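Local coordinates for protein annexin A8 (PDB 1W3W) that binds calcium and acidic phospholipids as a member of the annexin family and acts as an anticoagulant, indirectly inhibiting the thromboplastin-specific complex of blood coagulation, at residues F67-L71 against T72-K76; E156-L159 against V160-Q164; K301-S304 against S305-E309. All blocks are in the same frame, centred on the assembly; numbering follows the deposited sequence.

Interaction 1: residues F67-L71 against T72-K76; sequences FGKDL and TETLK
D70 caps the start of helix 71-78: its OD2 accepts from the backbone N of E73 at 3.1 Å, a nearly straight bond (166° at the hydrogen) that uses the anti lone pair of the carboxylate. The acid reaches there because CG is anti to the backbone N (chi1 -177°), which swings the carboxylate forward over the first turn. A short acid suits an N-cap: its oxygen reaches the amide three residues on, and its negative charge is probably stabilised by the positive end of the helix dipole. The carbonyl of the same residue is gripped twice. T74 OG1 donates to D70 O at 2.7 Å and T74 N donates to it at 3.0 Å, the two arriving from opposite faces of the carbonyl plane, so the T74 hydroxyl is paired with the carbonyl of the N-cap residue, one turn back. On the inner side, L71 CG lies 3.9 Å from the CD2 methyl of L75, the two side chains crossing at a slant. In the second shell, K64 of helix 53-67 forms a salt bridge with D70 OD1 and so steadies the carboxylate. With an alanine in place of D70, E73 N would probably lose its cap and K64 its charge partner. G68, whose positive phi favours glycine, turns the chain out of helix 53-67. L71 then packs on L30 and M34 of helix 24-34, on I59 and F63 of helix 53-67, and on M91 of helix 81-91.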
loop_
_atom_site.group_PDB
_atom_site.type_symbol
_atom_site.label_atom_id
_atom_site.label_comp_id
_atom_site.label_asym_id
_atom_site.label_seq_id
_atom_site.Cartn_x
_atom_site.Cartn_y
_atom_site.Cartn_z
ATOM N N PHE A 67 -20.498 0.116 26.353
ATOM C CA PHE A 67 -21.746 -0.064 25.606
ATOM C C PHE A 67 -21.986 -1.500 25.147
ATOM O O PHE A 67 -23.026 -1.795 24.591
ATOM C CB PHE A 67 -21.793 0.921 24.426
ATOM C CG PHE A 67 -21.550 2.354 24.843
ATOM C CD1 PHE A 67 -22.405 2.970 25.753
ATOM C CD2 PHE A 67 -20.447 3.065 24.370
ATOM C CE1 PHE A 67 -22.184 4.267 26.170
ATOM C CE2 PHE A 67 -20.213 4.363 24.784
ATOM C CZ PHE A 67 -21.080 4.968 25.686
ATOM N N GLY A 68 -21.022 -2.382 25.377
ATOM C CA GLY A 68 -21.201 -3.811 25.183
ATOM C C GLY A 68 -21.186 -4.344 23.767
ATOM O O GLY A 68 -21.456 -5.527 23.566
ATOM N N LYS A 69 -20.886 -3.498 22.782
ATOM C CA LYS A 69 -20.803 -3.930 21.383
ATOM C C LYS A 69 -19.429 -3.562 20.830
ATOM O O LYS A 69 -18.819 -2.595 21.266
ATOM C CB LYS A 69 -21.892 -3.244 20.548
ATOM C CG LYS A 69 -23.218 -4.012 20.389
ATOM C CD LYS A 69 -24.269 -3.556 21.395
ATOM C CE LYS A 69 -25.700 -3.902 20.941
ATOM N NZ LYS A 69 -25.781 -5.257 20.299
ATOM N N ASP A 70 -18.955 -4.333 19.865
ATOM C CA ASP A 70 -17.714 -4.030 19.171
ATOM C C ASP A 70 -17.923 -2.818 18.244
ATOM O O ASP A 70 -18.915 -2.739 17.517
ATOM C CB ASP A 70 -17.256 -5.253 18.374
ATOM C CG ASP A 70 -15.938 -5.041 17.696
ATOM O OD1 ASP A 70 -14.894 -5.253 18.349
ATOM O OD2 ASP A 70 -15.842 -4.634 16.518
ATOM N N LEU A 71 -16.995 -1.868 18.290
ATOM C CA LEU A 71 -17.131 -0.625 17.541
ATOM C C LEU A 71 -17.096 -0.849 16.034
ATOM O O LEU A 71 -17.896 -0.281 15.309
ATOM C CB LEU A 71 -16.038 0.378 17.952
ATOM C CG LEU A 71 -16.023 1.709 17.203
ATOM C CD1 LEU A 71 -17.398 2.391 17.223
ATOM C CD2 LEU A 71 -14.956 2.651 17.768
ATOM N N THR A 72 -16.147 -1.656 15.578
ATOM C CA THR A 72 -15.977 -1.930 14.171
ATOM C C THR A 72 -17.204 -2.624 13.582
ATOM O O THR A 72 -17.699 -2.214 12.533
ATOM C CB THR A 72 -14.711 -2.752 13.945
ATOM O OG1 THR A 72 -13.568 -1.973 14.319
ATOM C CG2 THR A 72 -14.489 -3.041 12.465
ATOM N N GLU A 73 -17.699 -3.652 14.269
ATOM C CA GLU A 73 -18.911 -4.362 13.843
ATOM C C GLU A 73 -20.107 -3.436 13.817
ATOM O O GLU A 73 -20.958 -3.548 12.947
ATOM C CB GLU A 73 -19.223 -5.554 14.762
ATOM C CG GLU A 73 -18.293 -6.752 14.586
ATOM C CD GLU A 73 -18.105 -7.186 13.130
ATOM O OE1 GLU A 73 -19.113 -7.330 12.390
ATOM O OE2 GLU A 73 -16.936 -7.386 12.716
ATOM N N THR A 74 -20.159 -2.515 14.773
ATOM C CA THR A 74 -21.231 -1.544 14.850
ATOM C C THR A 74 -21.147 -0.571 13.673
ATOM O O THR A 74 -22.149 -0.287 13.025
ATOM C CB THR A 74 -21.160 -0.802 16.195
ATOM O OG1 THR A 74 -21.385 -1.734 17.252
ATOM C CG2 THR A 74 -22.282 0.210 16.352
ATOM N N LEU A 75 -19.942 -0.084 13.392
ATOM C CA LEU A 75 -19.697 0.770 12.229
ATOM C C LEU A 75 -20.109 0.089 10.907
ATOM O O LEU A 75 -20.703 0.724 10.038
ATOM C CB LEU A 75 -18.207 1.149 12.160
ATOM C CG LEU A 75 -17.672 2.504 12.670
ATOM C CD1 LEU A 75 -18.605 3.320 13.498
ATOM C CD2 LEU A 75 -16.296 2.320 13.359
ATOM N N LYS A 76 -19.783 -1.195 10.764
ATOM C CA LYS A 76 -20.127 -1.968 9.560
ATOM C C LYS A 76 -21.644 -2.063 9.354
ATOM O O LYS A 76 -22.129 -1.973 8.229
ATOM C CB LYS A 76 -19.537 -3.388 9.617
ATOM C CG LYS A 76 -18.067 -3.489 9.286
ATOM C CD LYS A 76 -17.643 -4.945 9.022
ATOM C CE LYS A 76 -16.189 -5.193 9.412
ATOM N NZ LYS A 76 -15.485 -6.217 8.555
HETATM O O HOH W 1 -13.292 -2.351 17.165
#

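Interaction 2: residues E156-L159 against V160-Q164; sequences ERIL and VCLLQ
E156 and V160, one turn apart, are brought together by their torsions: CG of E156 is anti to its own N (chi1 -169°) and the chain then bends at chi2 (-86°), carrying the carboxylate along the helix to the CG2 methyl of V160. E156 OE2 lies 3.2 Å from V160 CG2, a close oxygen-to-methyl contact, the two side chains crossing at a slant, which is packing and not a polar bond. A beta-branched valine fits because CG2, beside the backbone N, faces back toward the preceding turn. Beneath these side chains runs ordinary helical bonding, V160 N to E156 O at 3.0 Å and L162 N to I158 O at 3.0 Å. The pattern slackens at the C-terminal end, where L163 N to L159 O is weak at 3.4 Å, and Q164 leaves helical geometry. I158 and L162 align on a neighbouring face, though I158 CG1 and L162 CD1 are only loosely apposed at 4.5 Å. Helix 153-163 is thus divided by side: L159 faces I116, I117 and L120 of helix 113-122, V160 and E156 touch Q148 of helix 143-150, and I158 and L162 meet helix 198-207, to which C161 is tied by its disulfide with C206, linking the second annexin repeat to the third.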
loop_
_atom_site.group_PDB
_atom_site.type_symbol
_atom_site.label_atom_id
_atom_site.label_comp_id
_atom_site.label_asym_id
_atom_site.label_seq_id
_atom_site.Cartn_x
_atom_site.Cartn_y
_atom_site.Cartn_z
ATOM N N GLU A 156 4.115 -15.297 -9.837
ATOM C CA GLU A 156 4.214 -16.103 -8.625
ATOM C C GLU A 156 5.616 -16.130 -8.041
ATOM O O GLU A 156 5.788 -16.030 -6.823
ATOM C CB GLU A 156 3.773 -17.539 -8.907
ATOM C CG GLU A 156 3.580 -18.388 -7.663
ATOM C CD GLU A 156 4.848 -19.052 -7.166
ATOM O OE1 GLU A 156 5.792 -19.277 -7.947
ATOM O OE2 GLU A 156 4.908 -19.358 -5.967
ATOM N N ARG A 157 6.608 -16.287 -8.913
ATOM C CA ARG A 157 7.999 -16.339 -8.504
ATOM C C ARG A 157 8.475 -15.029 -7.874
ATOM O O ARG A 157 9.115 -15.054 -6.836
ATOM C CB ARG A 157 8.892 -16.701 -9.699
ATOM C CG ARG A 157 8.611 -18.109 -10.276
ATOM C CD ARG A 157 9.323 -19.242 -9.545
ATOM N NE ARG A 157 10.162 -20.025 -10.461
ATOM C CZ ARG A 157 10.548 -21.290 -10.271
ATOM N NH1 ARG A 157 10.191 -21.972 -9.180
ATOM N NH2 ARG A 157 11.310 -21.881 -11.189
ATOM N N ILE A 158 8.185 -13.886 -8.501
ATOM C CA ILE A 158 8.622 -12.610 -7.919
ATOM C C ILE A 158 7.898 -12.291 -6.600
ATOM O O ILE A 158 8.509 -11.782 -5.671
ATOM C CB ILE A 158 8.530 -11.429 -8.926
ATOM C CG1 ILE A 158 9.303 -10.223 -8.381
ATOM C CG2 ILE A 158 7.095 -11.043 -9.229
ATOM C CD1 ILE A 158 9.417 -9.095 -9.375
ATOM N N LEU A 159 6.611 -12.601 -6.512
ATOM C CA LEU A 159 5.845 -12.312 -5.305
ATOM C C LEU A 159 6.347 -13.142 -4.132
ATOM O O LEU A 159 6.567 -12.619 -3.039
ATOM C CB LEU A 159 4.354 -12.542 -5.541
ATOM C CG LEU A 159 3.695 -11.606 -6.559
ATOM C CD1 LEU A 159 2.254 -11.960 -6.745
ATOM C CD2 LEU A 159 3.838 -10.134 -6.169
ATOM N N VAL A 160 6.545 -14.435 -4.364
ATOM C CA VAL A 160 7.109 -15.312 -3.350
ATOM C C VAL A 160 8.515 -14.867 -2.921
ATOM O O VAL A 160 8.855 -14.901 -1.737
ATOM C CB VAL A 160 7.102 -16.791 -3.849
ATOM C CG1 VAL A 160 8.171 -17.623 -3.161
ATOM C CG2 VAL A 160 5.730 -17.385 -3.615
ATOM N N CYS A 161 9.320 -14.434 -3.876
ATOM C CA CYS A 161 10.658 -13.931 -3.578
ATOM C C CYS A 161 10.624 -12.678 -2.702
ATOM O O CYS A 161 11.434 -12.548 -1.795
ATOM C CB CYS A 161 11.418 -13.649 -4.868
ATOM S SG CYS A 161 13.148 -13.193 -4.590
ATOM N N LEU A 162 9.678 -11.775 -2.949
ATOM C CA LEU A 162 9.564 -10.552 -2.144
ATOM C C LEU A 162 9.257 -10.858 -0.674
ATOM O O LEU A 162 9.647 -10.098 0.215
ATOM C CB LEU A 162 8.519 -9.597 -2.735
ATOM C CG LEU A 162 8.938 -8.925 -4.049
ATOM C CD1 LEU A 162 7.780 -8.175 -4.679
ATOM C CD2 LEU A 162 10.104 -8.001 -3.850
ATOM N N LEU A 163 8.565 -11.969 -0.426
ATOM C CA LEU A 163 8.254 -12.426 0.928
ATOM C C LEU A 163 9.385 -13.212 1.568
ATOM O O LEU A 163 9.513 -13.229 2.792
ATOM C CB LEU A 163 7.049 -13.364 0.913
ATOM C CG LEU A 163 5.664 -12.835 0.588
ATOM C CD1 LEU A 163 4.703 -14.024 0.499
ATOM C CD2 LEU A 163 5.213 -11.821 1.643
ATOM N N GLN A 164 10.158 -13.905 0.736
ATOM C CA GLN A 164 11.119 -14.916 1.182
ATOM C C GLN A 164 12.402 -14.198 1.504
ATOM O O GLN A 164 13.350 -14.211 0.711
ATOM C CB GLN A 164 11.352 -15.972 0.086
ATOM C CG GLN A 164 10.245 -17.026 -0.009
ATOM C CD GLN A 164 10.547 -18.269 0.806
ATOM O OE1 GLN A 164 11.204 -18.185 1.843
ATOM N NE2 GLN A 164 10.076 -19.424 0.339
#

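Interaction 3: residues K301-S304 against S305-E309; sequences KTLS and SMIME
T302 and S305 make the polar part of this contact, at the start of helix 303-310. T302 OG1 accepts from S305 N at 3.2 Å (146° at the hydrogen), the bond of an N-cap; chi1 of 65° sets the hydroxyl between backbone N and carbonyl carbon, from where it turns toward the first turn. Threonine suits the place because its short side chain brings an oxygen to an amide that otherwise makes just a weak bond to T302 O. S305 answers in the other direction, its OG donating to T302 O at 3.0 Å, so each residue's hydroxyl engages the other's backbone. Regular helical bonds follow, I307 N to L303 O at 3.1 Å, lying in the carbonyl plane, and M308 N to S304 O at 2.8 Å. S304 is small enough for a buried position, and its OG is hydrogen-bonded to D326 OD1, which pairs the polar atom of a buried residue.

There are two apolar contacts. L303 CG meets I307 CD1 at 3.9 Å, two branched side chains one turn apart that both pack against M266 of helix 254-266. In the second, the aliphatic part of K301 crosses M306 at a slant, K301 CD lying 4.1 Å from M306 CG; a lysine can lend its methylenes here while its amine extends past.

M306 also touches Y263, M266 and F295, and its flexible, unbranched side chain lies about 6 Å from the bound calcium ion. This capped helix thus packs beside the calcium site of the fourth annexin repeat, formed by M266, G268, G270 and D310, the last of these being the residue that directly follows E309.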
loop_
_atom_site.group_PDB
_atom_site.type_symbol
_atom_site.label_atom_id
_atom_site.label_comp_id
_atom_site.label_asym_id
_atom_site.label_seq_id
_atom_site.Cartn_x
_atom_site.Cartn_y
_atom_site.Cartn_z
ATOM N N LYS A 301 -0.919 19.975 -9.549
ATOM C CA LYS A 301 -2.163 20.181 -8.814
ATOM C C LYS A 301 -2.107 19.385 -7.511
ATOM O O LYS A 301 -1.309 18.453 -7.390
ATOM C CB LYS A 301 -3.361 19.729 -9.635
ATOM C CG LYS A 301 -3.225 18.365 -10.282
ATOM C CD LYS A 301 -4.509 17.991 -11.044
ATOM C CE LYS A 301 -4.272 17.770 -12.538
ATOM N NZ LYS A 301 -4.961 18.798 -13.390
ATOM N N THR A 302 -2.942 19.749 -6.542
ATOM C CA THR A 302 -2.939 19.067 -5.243
ATOM C C THR A 302 -3.725 17.747 -5.259
ATOM O O THR A 302 -4.632 17.556 -6.059
ATOM C CB THR A 302 -3.505 19.965 -4.156
ATOM O OG1 THR A 302 -4.887 20.225 -4.419
ATOM C CG2 THR A 302 -2.821 21.355 -4.147
ATOM N N LEU A 303 -3.355 16.849 -4.351
ATOM C CA LEU A 303 -4.072 15.610 -4.120
ATOM C C LEU A 303 -5.561 15.881 -3.826
ATOM O O LEU A 303 -6.446 15.239 -4.383
ATOM C CB LEU A 303 -3.433 14.880 -2.929
ATOM C CG LEU A 303 -4.079 13.566 -2.499
ATOM C CD1 LEU A 303 -4.131 12.597 -3.642
ATOM C CD2 LEU A 303 -3.294 12.984 -1.328
ATOM N N SER A 304 -5.814 16.851 -2.957
ATOM C CA SER A 304 -7.178 17.225 -2.559
ATOM C C SER A 304 -8.055 17.674 -3.726
ATOM O O SER A 304 -9.233 17.358 -3.760
ATOM C CB SER A 304 -7.129 18.319 -1.498
ATOM O OG SER A 304 -6.519 17.808 -0.332
ATOM N N SER A 305 -7.478 18.374 -4.703
ATOM C CA SER A 305 -8.257 18.854 -5.843
ATOM C C SER A 305 -8.778 17.681 -6.672
ATOM O O SER A 305 -9.914 17.719 -7.177
ATOM C CB SER A 305 -7.462 19.849 -6.717
ATOM O OG SER A 305 -6.560 19.186 -7.620
ATOM N N MET A 306 -7.970 16.632 -6.799
ATOM C CA MET A 306 -8.415 15.452 -7.515
ATOM C C MET A 306 -9.436 14.661 -6.723
ATOM O O MET A 306 -10.407 14.154 -7.284
ATOM C CB MET A 306 -7.226 14.580 -7.940
ATOM C CG MET A 306 -6.712 14.990 -9.294
ATOM S SD MET A 306 -5.480 13.912 -9.922
ATOM C CE MET A 306 -6.484 12.764 -10.797
ATOM N N ILE A 307 -9.243 14.570 -5.415
ATOM C CA ILE A 307 -10.232 13.938 -4.555
ATOM C C ILE A 307 -11.589 14.672 -4.650
ATOM O O ILE A 307 -12.630 14.037 -4.748
ATOM C CB ILE A 307 -9.729 13.875 -3.092
ATOM C CG1 ILE A 307 -8.592 12.850 -2.962
ATOM C CG2 ILE A 307 -10.865 13.506 -2.172
ATOM C CD1 ILE A 307 -7.841 12.920 -1.650
ATOM N N MET A 308 -11.574 15.999 -4.633
ATOM C CA MET A 308 -12.808 16.798 -4.759
ATOM C C MET A 308 -13.538 16.569 -6.086
ATOM O O MET A 308 -14.774 16.524 -6.136
ATOM C CB MET A 308 -12.496 18.283 -4.597
ATOM C CG MET A 308 -12.093 18.619 -3.186
ATOM S SD MET A 308 -11.891 20.365 -2.852
ATOM C CE MET A 308 -13.542 20.860 -2.899
ATOM N N GLU A 309 -12.767 16.389 -7.148
ATOM C CA GLU A 309 -13.313 16.157 -8.479
ATOM C C GLU A 309 -13.914 14.768 -8.624
ATOM O O GLU A 309 -14.927 14.609 -9.301
ATOM C CB GLU A 309 -12.217 16.362 -9.528
ATOM C CG GLU A 309 -12.733 16.450 -10.958
ATOM C CD GLU A 309 -11.602 16.512 -11.968
ATOM O OE1 GLU A 309 -11.655 15.777 -12.993
ATOM O OE2 GLU A 309 -10.656 17.289 -11.715
#

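In the fold
The three contacts are local, lie in series along the chain and fall in three different annexin repeats: interaction 1 in the first, interaction 2 in the second, interaction 3 in the fourth. Their centres stand about 37 Å (1 and 2), 32 Å (1 and 3) and 35 Å (2 and 3) apart, and none touches another. Interactions 2 and 3 lie on opposite sides of the chain's centre. Interactions 1 and 3 are counterparts, each capping the N-terminal end of a short helix, by an aspartate in one and a threonine in the other, whereas interaction 2 runs to a helix's C-terminal end. Interaction 3 alone borders the bound calcium ion; the others lie away from it.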